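Local coordinates for probable ribosomal RNA small subunit methyltransferase (Thermus thermophilus, PDB 3DMH), which probably methylates the exocyclic N2 of a guanosine in 16S ribosomal RNA, using S-adenosylmethionine as methyl donor, at residues A[97-109]-A[125-139]. Residues are numbered along the deposited sequence; the frame is centred on the assembly and turned at random.
Sequences AAAGAYDLVVLAL and AARALRMGGRLYLAG
Asp-103 and Arg-130 form a salt bridge where the chain turns a corner at Asp-103, just ahead of strand 104-108, and beside the short strand 129-130: Arg-130 NE reaches Asp-103 OD1 at 2.7 Å, within the guanidinium plane but on the anti side of the carboxylate, the two planes lying 59° apart. With CG between backbone N and carbonyl carbon (chi1 68°), the extended arginine chain carries NE to this oxygen, and its NH1 turns back to Met-131 O (2.7 Å). An alanine here would probably leave Asp-103 to Arg-48 alone for its charge and the Met-131 carbonyl without this donor. Arg-48, in strand 48-51, also pairs with OD1, while N of Glu-47, just before that strand, binds OD2, which fixes the carboxylate. Beside the bridge, Arg-130 N donates to Tyr-102 O (2.9 Å); beyond the type II turn 130-133, backbone bonds alternate from Arg-134 N to Leu-109 N. On the face covered by helix 115-128, Val-105 spreads its branches, CG2 onto Leu-129 CD2 (3.6 Å) and CG1 onto Leu-135 CD1 (3.6 Å) and Ala-125. Farther along, Leu-107 and Leu-137 lie side by side, CD2 to CD1 at 3.8 Å. On the other face Leu-104 CD1 meets Tyr-136 CD2 obliquely. Helix 115-128 joins strand 102-108 to strand 133-140 as a beta-alpha-beta crossover, in the first of two 3-2-1-4-5-7-6 sheets characteristic of Rossmann-like methyltransferases, away from the bound cofactor and guanosine.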
ATOM      1  N   ALA A  97      -8.293 -10.217 -11.658  1.00 20.29           N
ATOM      2  CA  ALA A  97      -7.934 -10.541 -13.039  1.00 20.65           C
ATOM      3  C   ALA A  97      -8.990 -11.411 -13.713  1.00 21.28           C
ATOM      4  O   ALA A  97      -9.539 -12.307 -13.094  1.00 22.11           O
ATOM      5  CB  ALA A  97      -6.576 -11.232 -13.102  1.00 20.96           C
ATOM      6  N   ALA A  98      -9.260 -11.104 -14.978  1.00 21.75           N
ATOM      7  CA  ALA A  98     -10.151 -11.902 -15.820  1.00 21.91           C
ATOM      8  C   ALA A  98      -9.620 -13.325 -15.999  1.00 22.40           C
ATOM      9  O   ALA A  98      -8.448 -13.529 -16.334  1.00 24.53           O
ATOM     10  CB  ALA A  98     -10.327 -11.221 -17.173  1.00 22.09           C
ATOM     11  N   ALA A  99     -10.470 -14.321 -15.797  1.00 22.48           N
ATOM     12  CA  ALA A  99     -10.018 -15.698 -15.894  1.00 22.14           C
ATOM     13  C   ALA A  99      -9.849 -16.157 -17.356  1.00 22.39           C
ATOM     14  O   ALA A  99     -10.711 -15.897 -18.218  1.00 22.67           O
ATOM     15  CB  ALA A  99     -10.974 -16.616 -15.138  1.00 22.03           C
ATOM     16  N   GLY A 100      -8.715 -16.812 -17.627  1.00 22.47           N
ATOM     17  CA  GLY A 100      -8.450 -17.492 -18.906  1.00 21.89           C
ATOM     18  C   GLY A 100      -8.255 -16.592 -20.111  1.00 22.31           C
ATOM     19  O   GLY A 100      -8.373 -17.053 -21.259  1.00 22.24           O
ATOM     20  N   ALA A 101      -7.937 -15.324 -19.854  1.00 21.66           N
ATOM     21  CA  ALA A 101      -7.980 -14.301 -20.887  1.00 21.85           C
ATOM     22  C   ALA A 101      -6.609 -13.829 -21.321  1.00 22.06           C
ATOM     23  O   ALA A 101      -6.515 -12.890 -22.111  1.00 23.47           O
ATOM     24  CB  ALA A 101      -8.830 -13.100 -20.424  1.00 21.88           C
ATOM     25  N   TYR A 102      -5.554 -14.457 -20.801  1.00 21.42           N
ATOM     26  CA  TYR A 102      -4.179 -13.988 -21.054  1.00 20.45           C
ATOM     27  C   TYR A 102      -3.267 -15.107 -21.476  1.00 20.16           C
ATOM     28  O   TYR A 102      -3.428 -16.248 -21.055  1.00 20.16           O
ATOM     29  CB  TYR A 102      -3.598 -13.300 -19.807  1.00 20.91           C
ATOM     30  CG  TYR A 102      -4.423 -12.109 -19.435  1.00 20.39           C
ATOM     31  CD1 TYR A 102      -4.221 -10.878 -20.043  1.00 20.44           C
ATOM     32  CD2 TYR A 102      -5.473 -12.237 -18.517  1.00 19.49           C
ATOM     33  CE1 TYR A 102      -5.011  -9.788 -19.731  1.00 21.56           C
ATOM     34  CE2 TYR A 102      -6.271 -11.151 -18.196  1.00 20.96           C
ATOM     35  CZ  TYR A 102      -6.034  -9.929 -18.815  1.00 21.43           C
ATOM     36  OH  TYR A 102      -6.816  -8.833 -18.507  1.00 23.46           O
ATOM     37  N   ASP A 103      -2.304 -14.771 -22.324  1.00 19.36           N
ATOM     38  CA  ASP A 103      -1.285 -15.725 -22.760  1.00 19.04           C
ATOM     39  C   ASP A 103      -0.028 -15.688 -21.873  1.00 18.58           C
ATOM     40  O   ASP A 103       0.703 -16.685 -21.767  1.00 18.41           O
ATOM     41  CB  ASP A 103      -0.882 -15.416 -24.201  1.00 19.67           C
ATOM     42  CG  ASP A 103      -2.071 -15.322 -25.124  1.00 19.51           C
ATOM     43  OD1 ASP A 103      -2.803 -16.328 -25.247  1.00 23.28           O
ATOM     44  OD2 ASP A 103      -2.255 -14.253 -25.745  1.00 22.67           O
ATOM     45  N   LEU A 104       0.208 -14.541 -21.233  1.00 17.74           N
ATOM     46  CA  LEU A 104       1.405 -14.333 -20.436  1.00 18.05           C
ATOM     47  C   LEU A 104       1.082 -13.511 -19.213  1.00 18.06           C
ATOM     48  O   LEU A 104       0.361 -12.523 -19.325  1.00 18.67           O
ATOM     49  CB  LEU A 104       2.449 -13.584 -21.281  1.00 17.76           C
ATOM     50  CG  LEU A 104       3.843 -13.391 -20.687  1.00 18.01           C
ATOM     51  CD1 LEU A 104       4.573 -14.706 -20.505  1.00 20.21           C
ATOM     52  CD2 LEU A 104       4.678 -12.462 -21.580  1.00 18.82           C
ATOM     53  N   VAL A 105       1.614 -13.921 -18.064  1.00 17.07           N
ATOM     54  CA  VAL A 105       1.485 -13.116 -16.837  1.00 17.42           C
ATOM     55  C   VAL A 105       2.879 -12.788 -16.319  1.00 17.07           C
ATOM     56  O   VAL A 105       3.790 -13.615 -16.384  1.00 17.48           O
ATOM     57  CB  VAL A 105       0.626 -13.851 -15.762  1.00 17.74           C
ATOM     58  CG1 VAL A 105       0.636 -13.102 -14.421  1.00 18.75           C
ATOM     59  CG2 VAL A 105      -0.789 -14.007 -16.249  1.00 18.28           C
ATOM     60  N   VAL A 106       3.031 -11.564 -15.808  1.00 17.66           N
ATOM     61  CA  VAL A 106       4.265 -11.140 -15.157  1.00 18.58           C
ATOM     62  C   VAL A 106       3.958 -10.861 -13.688  1.00 18.88           C
ATOM     63  O   VAL A 106       3.036 -10.104 -13.377  1.00 18.70           O
ATOM     64  CB  VAL A 106       4.855  -9.889 -15.837  1.00 18.90           C
ATOM     65  CG1 VAL A 106       6.093  -9.418 -15.069  1.00 19.41           C
ATOM     66  CG2 VAL A 106       5.238 -10.228 -17.309  1.00 18.40           C
ATOM     67  N   LEU A 107       4.704 -11.495 -12.780  1.00 18.27           N
ATOM     68  CA  LEU A 107       4.479 -11.273 -11.347  1.00 18.36           C
ATOM     69  C   LEU A 107       5.807 -11.170 -10.607  1.00 18.56           C
ATOM     70  O   LEU A 107       6.510 -12.182 -10.391  1.00 19.51           O
ATOM     71  CB  LEU A 107       3.607 -12.389 -10.743  1.00 18.74           C
ATOM     72  CG  LEU A 107       3.402 -12.385  -9.228  1.00 18.81           C
ATOM     73  CD1 LEU A 107       2.655 -11.120  -8.804  1.00 18.60           C
ATOM     74  CD2 LEU A 107       2.613 -13.598  -8.843  1.00 20.47           C
ATOM     75  N   ALA A 108       6.182  -9.931 -10.278  1.00 18.38           N
ATOM     76  CA  ALA A 108       7.183  -9.698  -9.246  1.00 18.65           C
ATOM     77  C   ALA A 108       6.515 -10.055  -7.910  1.00 18.88           C
ATOM     78  O   ALA A 108       5.488  -9.474  -7.546  1.00 20.15           O
ATOM     79  CB  ALA A 108       7.634  -8.229  -9.260  1.00 20.11           C
ATOM     80  N   LEU A 109       7.064 -11.036  -7.208  1.00 19.17           N
ATOM     81  CA  LEU A 109       6.460 -11.494  -5.956  1.00 19.01           C
ATOM     82  C   LEU A 109       6.318 -10.371  -4.938  1.00 19.46           C
ATOM     83  O   LEU A 109       7.317  -9.749  -4.563  1.00 19.28           O
ATOM     84  CB  LEU A 109       7.306 -12.601  -5.346  1.00 19.45           C
ATOM     85  CG  LEU A 109       7.126 -13.910  -6.102  1.00 18.87           C
ATOM     86  CD1 LEU A 109       8.340 -14.837  -5.864  1.00 20.25           C
ATOM     87  CD2 LEU A 109       5.849 -14.577  -5.669  1.00 20.64           C
ATOM     88  N   ALA A 125      -2.795 -15.453 -10.913  1.00 18.65           N
ATOM     89  CA  ALA A 125      -1.960 -15.643 -12.110  1.00 19.03           C
ATOM     90  C   ALA A 125      -2.357 -16.917 -12.848  1.00 18.71           C
ATOM     91  O   ALA A 125      -2.553 -16.909 -14.058  1.00 19.59           O
ATOM     92  CB  ALA A 125      -0.486 -15.678 -11.752  1.00 19.01           C
ATOM     93  N   ALA A 126      -2.487 -18.006 -12.093  1.00 18.71           N
ATOM     94  CA  ALA A 126      -2.881 -19.304 -12.658  1.00 18.65           C
ATOM     95  C   ALA A 126      -4.262 -19.232 -13.331  1.00 19.95           C
ATOM     96  O   ALA A 126      -4.458 -19.768 -14.428  1.00 19.61           O
ATOM     97  CB  ALA A 126      -2.831 -20.389 -11.588  1.00 19.58           C
ATOM     98  N   ARG A 127      -5.200 -18.545 -12.682  1.00 19.34           N
ATOM     99  CA  ARG A 127      -6.550 -18.364 -13.218  1.00 20.82           C
ATOM    100  C   ARG A 127      -6.593 -17.468 -14.460  1.00 20.09           C
ATOM    101  O   ARG A 127      -7.369 -17.730 -15.388  1.00 20.85           O
ATOM    102  CB  ARG A 127      -7.481 -17.820 -12.127  1.00 20.39           C
ATOM    103  CG  ARG A 127      -7.614 -18.767 -10.931  1.00 22.26           C
ATOM    104  CD  ARG A 127      -8.676 -18.318  -9.918  1.00 23.10           C
ATOM    105  NE  ARG A 127      -9.995 -18.153 -10.527  1.00 26.51           N
ATOM    106  CZ  ARG A 127     -10.865 -19.145 -10.708  1.00 27.88           C
ATOM    107  NH1 ARG A 127     -10.562 -20.380 -10.324  1.00 27.62           N
ATOM    108  NH2 ARG A 127     -12.038 -18.897 -11.277  1.00 29.80           N
ATOM    109  N   ALA A 128      -5.760 -16.422 -14.481  1.00 19.39           N
ATOM    110  CA  ALA A 128      -5.741 -15.472 -15.588  1.00 19.31           C
ATOM    111  C   ALA A 128      -5.284 -16.085 -16.901  1.00 19.15           C
ATOM    112  O   ALA A 128      -5.700 -15.640 -17.973  1.00 19.88           O
ATOM    113  CB  ALA A 128      -4.843 -14.282 -15.227  1.00 19.55           C
ATOM    114  N   LEU A 129      -4.393 -17.062 -16.805  1.00 18.39           N
ATOM    115  CA  LEU A 129      -3.794 -17.697 -17.970  1.00 18.97           C
ATOM    116  C   LEU A 129      -4.761 -18.645 -18.671  1.00 18.85           C
ATOM    117  O   LEU A 129      -5.483 -19.402 -18.022  1.00 19.63           O
ATOM    118  CB  LEU A 129      -2.525 -18.470 -17.564  1.00 18.83           C
ATOM    119  CG  LEU A 129      -1.281 -17.616 -17.235  1.00 19.28           C
ATOM    120  CD1 LEU A 129      -0.168 -18.507 -16.678  1.00 19.78           C
ATOM    121  CD2 LEU A 129      -0.794 -16.841 -18.453  1.00 18.65           C
ATOM    122  N   ARG A 130      -4.750 -18.618 -20.000  1.00 19.28           N
ATOM    123  CA  ARG A 130      -5.329 -19.704 -20.793  1.00 19.71           C
ATOM    124  C   ARG A 130      -4.499 -20.958 -20.572  1.00 19.65           C
ATOM    125  O   ARG A 130      -3.358 -20.890 -20.130  1.00 20.10           O
ATOM    126  CB  ARG A 130      -5.316 -19.351 -22.285  1.00 19.92           C
ATOM    127  CG  ARG A 130      -3.911 -19.281 -22.891  1.00 22.15           C
ATOM    128  CD  ARG A 130      -3.928 -19.287 -24.399  1.00 24.60           C
ATOM    129  NE  ARG A 130      -2.608 -19.029 -24.989  1.00 25.77           N
ATOM    130  CZ  ARG A 130      -1.668 -19.954 -25.201  1.00 26.80           C
ATOM    131  NH1 ARG A 130      -1.871 -21.222 -24.855  1.00 26.74           N
ATOM    132  NH2 ARG A 130      -0.519 -19.609 -25.771  1.00 27.50           N
ATOM    133  N   MET A 131      -5.047 -22.117 -20.913  1.00 19.48           N
ATOM    134  CA  MET A 131      -4.234 -23.318 -20.897  1.00 19.83           C
ATOM    135  C   MET A 131      -3.056 -23.144 -21.852  1.00 19.40           C
ATOM    136  O   MET A 131      -3.237 -22.680 -22.980  1.00 19.37           O
ATOM    137  CB  MET A 131      -5.079 -24.517 -21.324  1.00 19.72           C
ATOM    138  CG  MET A 131      -4.442 -25.890 -21.057  1.00 22.29           C
ATOM    139  SD  MET A 131      -4.011 -26.197 -19.326  1.00 23.03           S
ATOM    140  CE  MET A 131      -5.565 -25.957 -18.483  1.00 24.29           C
ATOM    141  N   GLY A 132      -1.857 -23.503 -21.396  1.00 18.90           N
ATOM    142  CA  GLY A 132      -0.645 -23.349 -22.213  1.00 18.97           C
ATOM    143  C   GLY A 132       0.007 -21.972 -22.113  1.00 18.99           C
ATOM    144  O   GLY A 132       1.062 -21.735 -22.698  1.00 19.76           O
ATOM    145  N   GLY A 133      -0.638 -21.064 -21.384  1.00 18.90           N
ATOM    146  CA  GLY A 133      -0.085 -19.728 -21.096  1.00 19.11           C
ATOM    147  C   GLY A 133       1.140 -19.825 -20.217  1.00 18.56           C
ATOM    148  O   GLY A 133       1.400 -20.864 -19.637  1.00 19.31           O
ATOM    149  N   ARG A 134       1.887 -18.725 -20.089  1.00 17.85           N
ATOM    150  CA  ARG A 134       3.130 -18.750 -19.310  1.00 17.34           C
ATOM    151  C   ARG A 134       3.193 -17.645 -18.251  1.00 17.63           C
ATOM    152  O   ARG A 134       2.563 -16.601 -18.390  1.00 17.91           O
ATOM    153  CB  ARG A 134       4.343 -18.637 -20.233  1.00 17.94           C
ATOM    154  CG  ARG A 134       4.495 -19.864 -21.135  1.00 17.61           C
ATOM    155  CD  ARG A 134       5.644 -19.691 -22.096  1.00 22.13           C
ATOM    156  NE  ARG A 134       5.768 -20.861 -22.953  1.00 21.86           N
ATOM    157  CZ  ARG A 134       6.729 -21.028 -23.856  1.00 23.74           C
ATOM    158  NH1 ARG A 134       7.653 -20.091 -24.034  1.00 23.84           N
ATOM    159  NH2 ARG A 134       6.760 -22.132 -24.589  1.00 24.30           N
ATOM    160  N   LEU A 135       3.965 -17.900 -17.200  1.00 17.08           N
ATOM    161  CA  LEU A 135       4.106 -16.962 -16.087  1.00 17.48           C
ATOM    162  C   LEU A 135       5.580 -16.678 -15.846  1.00 18.19           C
ATOM    163  O   LEU A 135       6.376 -17.600 -15.640  1.00 17.47           O
ATOM    164  CB  LEU A 135       3.480 -17.543 -14.811  1.00 17.57           C
ATOM    165  CG  LEU A 135       3.793 -16.843 -13.483  1.00 17.07           C
ATOM    166  CD1 LEU A 135       3.240 -15.407 -13.429  1.00 18.48           C
ATOM    167  CD2 LEU A 135       3.258 -17.646 -12.286  1.00 17.45           C
ATOM    168  N   TYR A 136       5.944 -15.398 -15.876  1.00 18.08           N
ATOM    169  CA  TYR A 136       7.254 -14.964 -15.399  1.00 18.42           C
ATOM    170  C   TYR A 136       7.090 -14.610 -13.942  1.00 18.80           C
ATOM    171  O   TYR A 136       6.262 -13.761 -13.605  1.00 18.99           O
ATOM    172  CB  TYR A 136       7.732 -13.704 -16.133  1.00 19.07           C
ATOM    173  CG  TYR A 136       8.376 -13.970 -17.458  1.00 19.06           C
ATOM    174  CD1 TYR A 136       9.686 -14.457 -17.543  1.00 20.05           C
ATOM    175  CD2 TYR A 136       7.687 -13.733 -18.637  1.00 18.38           C
ATOM    176  CE1 TYR A 136      10.285 -14.704 -18.778  1.00 21.22           C
ATOM    177  CE2 TYR A 136       8.268 -13.979 -19.879  1.00 21.15           C
ATOM    178  CZ  TYR A 136       9.560 -14.462 -19.947  1.00 21.19           C
ATOM    179  OH  TYR A 136      10.125 -14.686 -21.187  1.00 23.40           O
ATOM    180  N   LEU A 137       7.844 -15.298 -13.090  1.00 18.24           N
ATOM    181  CA  LEU A 137       7.752 -15.116 -11.647  1.00 18.64           C
ATOM    182  C   LEU A 137       9.101 -14.639 -11.137  1.00 18.96           C
ATOM    183  O   LEU A 137      10.107 -15.320 -11.305  1.00 19.40           O
ATOM    184  CB  LEU A 137       7.368 -16.447 -10.974  1.00 18.64           C
ATOM    185  CG  LEU A 137       7.055 -16.360  -9.483  1.00 19.12           C
ATOM    186  CD1 LEU A 137       5.712 -15.684  -9.243  1.00 21.43           C
ATOM    187  CD2 LEU A 137       7.101 -17.766  -8.889  1.00 19.76           C
ATOM    188  N   ALA A 138       9.143 -13.464 -10.507  1.00 19.00           N
ATOM    189  CA  ALA A 138      10.431 -12.950 -10.056  1.00 19.01           C
ATOM    190  C   ALA A 138      10.433 -12.683  -8.562  1.00 19.31           C
ATOM    191  O   ALA A 138       9.411 -12.339  -7.970  1.00 18.72           O
ATOM    192  CB  ALA A 138      10.800 -11.660 -10.807  1.00 19.88           C
ATOM    193  N   GLY A 139      11.591 -12.840  -7.933  1.00 19.47           N
ATOM    194  CA  GLY A 139      11.664 -12.532  -6.510  1.00 19.64           C
ATOM    195  C   GLY A 139      13.056 -12.678  -5.942  1.00 20.15           C
ATOM    196  O   GLY A 139      14.050 -12.563  -6.667  1.00 20.01           O
TER